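N-(5'-phosphoribosyl)anthranilate isomerase (Thermococcus kodakarensis, PDB 5LHF) catalyses the isomerisation of N-(5-phospho-beta-D-ribosyl)anthranilate to 1-(2-carboxyphenylamino)-1-deoxy-D-ribulose 5-phosphate, the third step from chorismate to tryptophan. Local coordinates at residues V11-M14 with D15-R18; G187-N191 with G192-R196. All blocks are in the same frame, centred on the assembly; numbering follows the deposited sequence.

Interaction 1 (V11-M14 with D15-R18)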
ATOM      1  N   VAL A  11      -2.707 -10.016   4.276  1.00 15.53           N
ATOM      2  CA  VAL A  11      -2.660 -11.263   5.033  1.00 12.66           C
ATOM      3  C   VAL A  11      -4.053 -11.572   5.554  1.00 16.08           C
ATOM      4  O   VAL A  11      -4.781 -10.677   6.013  1.00 12.83           O
ATOM      5  CB  VAL A  11      -1.621 -11.200   6.171  1.00 12.67           C
ATOM      6  CG1 VAL A  11      -0.208 -11.143   5.594  1.00 15.50           C
ATOM      7  CG2 VAL A  11      -1.887  -9.994   7.084  1.00 21.43           C
ATOM      8  N   LYS A  12      -4.440 -12.850   5.455  1.00 14.69           N
ATOM      9  CA  LYS A  12      -5.751 -13.313   5.893  1.00 14.98           C
ATOM     10  C   LYS A  12      -5.692 -14.232   7.101  1.00 16.47           C
ATOM     11  O   LYS A  12      -6.719 -14.423   7.761  1.00 16.24           O
ATOM     12  CB  LYS A  12      -6.469 -14.053   4.755  1.00 14.91           C
ATOM     13  CG  LYS A  12      -6.632 -13.228   3.492  1.00 17.62           C
ATOM     14  CD  LYS A  12      -8.051 -13.296   2.980  1.00 27.94           C
ATOM     15  CE  LYS A  12      -8.299 -14.562   2.223  1.00 30.14           C
ATOM     16  NZ  LYS A  12      -9.647 -14.587   1.603  1.00 20.79           N
ATOM     17  N   THR A  13      -4.531 -14.803   7.414  1.00 12.14           N
ATOM     18  CA  THR A  13      -4.445 -15.763   8.508  1.00 12.27           C
ATOM     19  C   THR A  13      -3.225 -15.489   9.371  1.00 15.95           C
ATOM     20  O   THR A  13      -2.308 -14.754   8.993  1.00 10.42           O
ATOM     21  CB  THR A  13      -4.370 -17.204   7.995  1.00 15.63           C
ATOM     22  OG1 THR A  13      -3.190 -17.354   7.199  1.00 16.65           O
ATOM     23  CG2 THR A  13      -5.593 -17.544   7.160  1.00 17.37           C
ATOM     24  N   MET A  14      -3.228 -16.118  10.547  1.00 11.33           N
ATOM     25  CA  MET A  14      -2.066 -16.066  11.422  1.00  8.56           C
ATOM     26  C   MET A  14      -0.843 -16.659  10.730  1.00 10.27           C
ATOM     27  O   MET A  14       0.272 -16.147  10.877  1.00 12.31           O
ATOM     28  CB  MET A  14      -2.383 -16.816  12.719  1.00 16.10           C
ATOM     29  CG  MET A  14      -2.632 -18.311  12.540  1.00 42.59           C
ATOM     30  SD  MET A  14      -3.352 -19.117  13.995  1.00 64.10           S
ATOM     31  CE  MET A  14      -1.908 -19.230  15.060  1.00 54.08           C
ATOM     32  N   ASP A  15      -1.048 -17.712   9.936  1.00 11.62           N
ATOM     33  CA  ASP A  15       0.079 -18.329   9.240  1.00 11.87           C
ATOM     34  C   ASP A  15       0.696 -17.370   8.231  1.00 12.17           C
ATOM     35  O   ASP A  15       1.926 -17.253   8.152  1.00 10.12           O
ATOM     36  CB  ASP A  15      -0.363 -19.611   8.546  1.00 11.42           C
ATOM     37  CG  ASP A  15      -0.673 -20.718   9.522  1.00 14.93           C
ATOM     38  OD1 ASP A  15      -1.545 -21.549   9.197  1.00 20.73           O
ATOM     39  OD2 ASP A  15      -0.042 -20.763  10.604  1.00 14.15           O
ATOM     40  N   GLU A  16      -0.136 -16.675   7.453  1.00  9.57           N
ATOM     41  CA  GLU A  16       0.390 -15.697   6.499  1.00 11.14           C
ATOM     42  C   GLU A  16       1.070 -14.534   7.212  1.00 15.66           C
ATOM     43  O   GLU A  16       2.128 -14.058   6.778  1.00 12.76           O
ATOM     44  CB  GLU A  16      -0.745 -15.176   5.617  1.00 12.68           C
ATOM     45  CG  GLU A  16      -1.229 -16.170   4.607  1.00 11.91           C
ATOM     46  CD  GLU A  16      -2.163 -15.551   3.609  1.00 17.80           C
ATOM     47  OE1 GLU A  16      -2.985 -14.691   4.004  1.00 18.40           O
ATOM     48  OE2 GLU A  16      -2.058 -15.907   2.419  1.00 15.57           O
ATOM     49  N   LEU A  17       0.472 -14.058   8.310  1.00 13.09           N
ATOM     50  CA  LEU A  17       1.081 -12.980   9.083  1.00  9.37           C
ATOM     51  C   LEU A  17       2.478 -13.357   9.565  1.00 11.86           C
ATOM     52  O   LEU A  17       3.441 -12.629   9.327  1.00 10.62           O
ATOM     53  CB  LEU A  17       0.199 -12.613  10.272  1.00  9.06           C
ATOM     54  CG  LEU A  17       0.782 -11.567  11.223  1.00 13.72           C
ATOM     55  CD1 LEU A  17       0.951 -10.212  10.539  1.00 12.13           C
ATOM     56  CD2 LEU A  17      -0.117 -11.426  12.407  1.00 16.75           C
ATOM     57  N   ARG A  18       2.603 -14.486  10.275  1.00  7.42           N
ATOM     58  CA  ARG A  18       3.904 -14.874  10.813  1.00  7.57           C
ATOM     59  C   ARG A  18       4.954 -15.050   9.712  1.00 13.64           C
ATOM     60  O   ARG A  18       6.144 -14.779   9.932  1.00 14.34           O
ATOM     61  CB  ARG A  18       3.766 -16.161  11.624  1.00 10.02           C
ATOM     62  CG  ARG A  18       2.910 -16.004  12.870  1.00 15.38           C
ATOM     63  CD  ARG A  18       3.434 -14.886  13.757  1.00 16.70           C
ATOM     64  NE  ARG A  18       2.779 -14.872  15.067  1.00 16.23           N
ATOM     65  CZ  ARG A  18       2.570 -13.768  15.785  1.00 19.40           C
ATOM     66  NH1 ARG A  18       2.936 -12.586  15.306  1.00 18.72           N
ATOM     67  NH2 ARG A  18       1.970 -13.843  16.971  1.00 15.57           N
TER
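E16 reaches back along the chain and takes the backbone N-H of K12 on its carboxylate: K12 N sits 2.8 Å from E16 OE1, with 164° at the hydrogen and the donor almost in line with the C-O bond. Beside this, the hydroxyl of T13 does the N-cap's work at helix 14-20, T13 OG1 accepting from E16 N at 3.1 Å. With chi1 at 61°, T13 OG1 lies between its own backbone N and carbonyl carbon, from where it faces the first turn of the helix and also rests 3.5 Å from E16 CG. So E16 is held at both ends, its backbone N by T13 and its carboxylate by K12. The helix proper then starts with L17 N donating to T13 O at 2.9 Å and R18 N to M14 O. On the inner side, V11 CG1 packs against the backbone of E16, 3.9 Å from E16 O, while V11 and L17 both lean on T27 of strand 26-30, the neighbouring barrel strand. Buried as it is, the E16 carboxylate has donors on both oxygens, K12 N on OE1 and K194 N and the R37 guanidinium on OE2, which would be expected to stabilise its negative charge where the loop after strand 5-9 turns into its helix.

Interaction 2 (G187-N191 with G192-R196)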
ATOM      1  N   GLY A 187       1.614 -10.832  -6.073  1.00 11.71           N
ATOM      2  CA  GLY A 187       2.889 -11.250  -6.644  1.00 11.38           C
ATOM      3  C   GLY A 187       3.685 -12.221  -5.790  1.00 12.64           C
ATOM      4  O   GLY A 187       4.638 -12.837  -6.291  1.00 15.03           O
ATOM      5  N   VAL A 188       3.340 -12.376  -4.509  1.00 10.59           N
ATOM      6  CA  VAL A 188       4.053 -13.344  -3.674  1.00 10.79           C
ATOM      7  C   VAL A 188       3.082 -14.377  -3.109  1.00 10.60           C
ATOM      8  O   VAL A 188       3.339 -14.987  -2.065  1.00 10.98           O
ATOM      9  CB  VAL A 188       4.868 -12.652  -2.556  1.00 10.62           C
ATOM     10  CG1 VAL A 188       6.032 -11.822  -3.155  1.00 13.54           C
ATOM     11  CG2 VAL A 188       3.987 -11.774  -1.668  1.00 11.65           C
ATOM     12  N   GLU A 189       1.970 -14.590  -3.809  1.00 12.40           N
ATOM     13  CA  GLU A 189       1.013 -15.633  -3.467  1.00 12.72           C
ATOM     14  C   GLU A 189       1.152 -16.842  -4.385  1.00 13.51           C
ATOM     15  O   GLU A 189       1.257 -16.702  -5.606  1.00 15.79           O
ATOM     16  CB  GLU A 189      -0.413 -15.094  -3.564  1.00  9.31           C
ATOM     17  CG  GLU A 189      -0.743 -14.092  -2.477  1.00 10.41           C
ATOM     18  CD  GLU A 189      -2.085 -13.404  -2.665  1.00 16.76           C
ATOM     19  OE1 GLU A 189      -2.346 -12.463  -1.896  1.00 14.41           O
ATOM     20  OE2 GLU A 189      -2.870 -13.785  -3.567  1.00 17.08           O
ATOM     21  N   ARG A 190       1.094 -18.028  -3.797  1.00 10.51           N
ATOM     22  CA  ARG A 190       0.985 -19.269  -4.550  1.00 15.81           C
ATOM     23  C   ARG A 190      -0.393 -19.843  -4.254  1.00 15.66           C
ATOM     24  O   ARG A 190      -0.699 -20.167  -3.101  1.00 16.46           O
ATOM     25  CB  ARG A 190       2.102 -20.250  -4.180  1.00 14.46           C
ATOM     26  CG  ARG A 190       2.122 -21.520  -5.029  1.00 22.34           C
ATOM     27  CD  ARG A 190       3.116 -22.560  -4.519  1.00 18.83           C
ATOM     28  NE  ARG A 190       4.422 -21.971  -4.241  1.00 22.57           N
ATOM     29  CZ  ARG A 190       5.346 -21.719  -5.166  1.00 23.29           C
ATOM     30  NH1 ARG A 190       5.123 -22.008  -6.443  1.00 24.20           N
ATOM     31  NH2 ARG A 190       6.502 -21.168  -4.810  1.00 17.83           N
ATOM     32  N   ASN A 191      -1.226 -19.942  -5.288  1.00 11.82           N
ATOM     33  CA  ASN A 191      -2.623 -20.350  -5.143  1.00 18.42           C
ATOM     34  C   ASN A 191      -3.307 -19.536  -4.049  1.00 13.00           C
ATOM     35  O   ASN A 191      -4.007 -20.076  -3.196  1.00 13.73           O
ATOM     36  CB  ASN A 191      -2.744 -21.856  -4.862  1.00 23.30           C
ATOM     37  CG  ASN A 191      -4.171 -22.366  -5.024  1.00 23.26           C
ATOM     38  OD1 ASN A 191      -4.936 -21.838  -5.829  1.00 16.07           O
ATOM     39  ND2 ASN A 191      -4.542 -23.377  -4.239  1.00 23.71           N
ATOM     40  N   GLY A 192      -3.047 -18.226  -4.044  1.00 17.64           N
ATOM     41  CA  GLY A 192      -3.670 -17.299  -3.106  1.00  9.87           C
ATOM     42  C   GLY A 192      -3.129 -17.311  -1.690  1.00 13.65           C
ATOM     43  O   GLY A 192      -3.719 -16.674  -0.810  1.00 19.86           O
ATOM     44  N   VAL A 193      -2.028 -18.004  -1.428  1.00 11.12           N
ATOM     45  CA  VAL A 193      -1.459 -18.052  -0.090  1.00 14.30           C
ATOM     46  C   VAL A 193      -0.103 -17.375  -0.133  1.00 11.77           C
ATOM     47  O   VAL A 193       0.694 -17.654  -1.032  1.00 12.92           O
ATOM     48  CB  VAL A 193      -1.339 -19.501   0.413  1.00 22.67           C
ATOM     49  CG1 VAL A 193      -0.732 -19.530   1.803  1.00 21.32           C
ATOM     50  CG2 VAL A 193      -2.716 -20.180   0.370  1.00 18.13           C
ATOM     51  N   LYS A 194       0.161 -16.477   0.818  1.00  9.33           N
ATOM     52  CA  LYS A 194       1.514 -15.925   0.925  1.00 11.53           C
ATOM     53  C   LYS A 194       2.529 -17.063   0.951  1.00 14.31           C
ATOM     54  O   LYS A 194       2.395 -18.012   1.730  1.00 12.60           O
ATOM     55  CB  LYS A 194       1.659 -15.054   2.173  1.00 11.84           C
ATOM     56  CG  LYS A 194       0.744 -13.849   2.231  1.00 15.59           C
ATOM     57  CD  LYS A 194       0.737 -13.026   0.958  1.00 19.98           C
ATOM     58  CE  LYS A 194      -0.314 -11.920   1.084  1.00 19.53           C
ATOM     59  NZ  LYS A 194      -0.740 -11.318  -0.198  1.00 16.53           N
ATOM     60  N   ASP A 195       3.535 -16.980   0.079  1.00 10.51           N
ATOM     61  CA  ASP A 195       4.420 -18.109  -0.221  1.00 11.15           C
ATOM     62  C   ASP A 195       5.878 -17.749   0.056  1.00 12.20           C
ATOM     63  O   ASP A 195       6.385 -16.757  -0.481  1.00 11.07           O
ATOM     64  CB  ASP A 195       4.251 -18.532  -1.678  1.00 11.11           C
ATOM     65  CG  ASP A 195       5.158 -19.693  -2.068  1.00 14.59           C
ATOM     66  OD1 ASP A 195       4.800 -20.852  -1.783  1.00 16.12           O
ATOM     67  OD2 ASP A 195       6.229 -19.442  -2.653  1.00 16.31           O
ATOM     68  N   ARG A 196       6.556 -18.580   0.858  1.00 10.12           N
ATOM     69  CA  ARG A 196       7.902 -18.228   1.325  1.00  8.55           C
ATOM     70  C   ARG A 196       8.891 -18.130   0.169  1.00 10.11           C
ATOM     71  O   ARG A 196       9.747 -17.237   0.147  1.00 12.21           O
ATOM     72  CB  ARG A 196       8.401 -19.247   2.357  1.00  9.33           C
ATOM     73  CG  ARG A 196       9.736 -18.862   3.015  1.00 11.59           C
ATOM     74  CD  ARG A 196      10.958 -19.472   2.321  1.00 10.55           C
ATOM     75  NE  ARG A 196      10.880 -20.929   2.257  1.00 12.92           N
ATOM     76  CZ  ARG A 196      11.749 -21.699   1.613  1.00 20.50           C
ATOM     77  NH1 ARG A 196      12.780 -21.157   0.976  1.00 15.23           N
ATOM     78  NH2 ARG A 196      11.589 -23.015   1.608  1.00 17.91           N
TER
HETATM   79  O   HOH W   1      -1.810 -16.973  -6.389  1.00 23.27           O
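R190 meets D195 side-on, with NE and NH2 each taking one carboxylate oxygen, yet the two flat groups stand 76° apart. R190 NE lies 2.7 Å from D195 OD1, an oxygen at the edge of the guanidinium and close to its plane, whereas the guanidinium approaches from above the carboxylate plane. The second bond, R190 NH2 to D195 OD2 at 2.8 Å, is more bent, 135° at the hydrogen. A turn at chi3 (-48°) in an otherwise extended arginine chain brings NE round to the acid. These side chains dress a short antiparallel beta hairpin closed by a type I' turn from R190 to V193, in the loop that leads from strand 181-184 to helix 196-207 of the TIM barrel; R190 N donates to V193 O at 2.8 Å, and V193 N returns the bond to R190 O. D195 is also the N-cap of that helix, its OD2 accepting from L198 N, and an alanine here would probably leave the R190 guanidinium without its mate and the helix start uncapped. From the neighbouring non-hydrogen-bonded pair, E189 and K194 cross at a slant, K194 NZ binding the anti lone pair of E189 OE1 at 2.6 Å; NZ also reaches C9 O.

Overall arrangement
Interaction 1 and interaction 2 lie far apart in sequence but side by side in the closed barrel, where the first strand neighbours the last; their centres are about 11 Å apart. They touch directly where E16 OE2 comes 2.8 Å from K194 N, a probable hydrogen bond, and 3.4 Å from V193 CA. R37 joins them a second time, pairing with E189 and G192 O of the hairpin as well as with E16. Both loops follow the C-terminal ends of barrel strands, 5-9 and 181-184, the face that in TIM-barrel enzymes carries the active site. The bound sodium ion stands apart, about 10 Å from the side chain of T13.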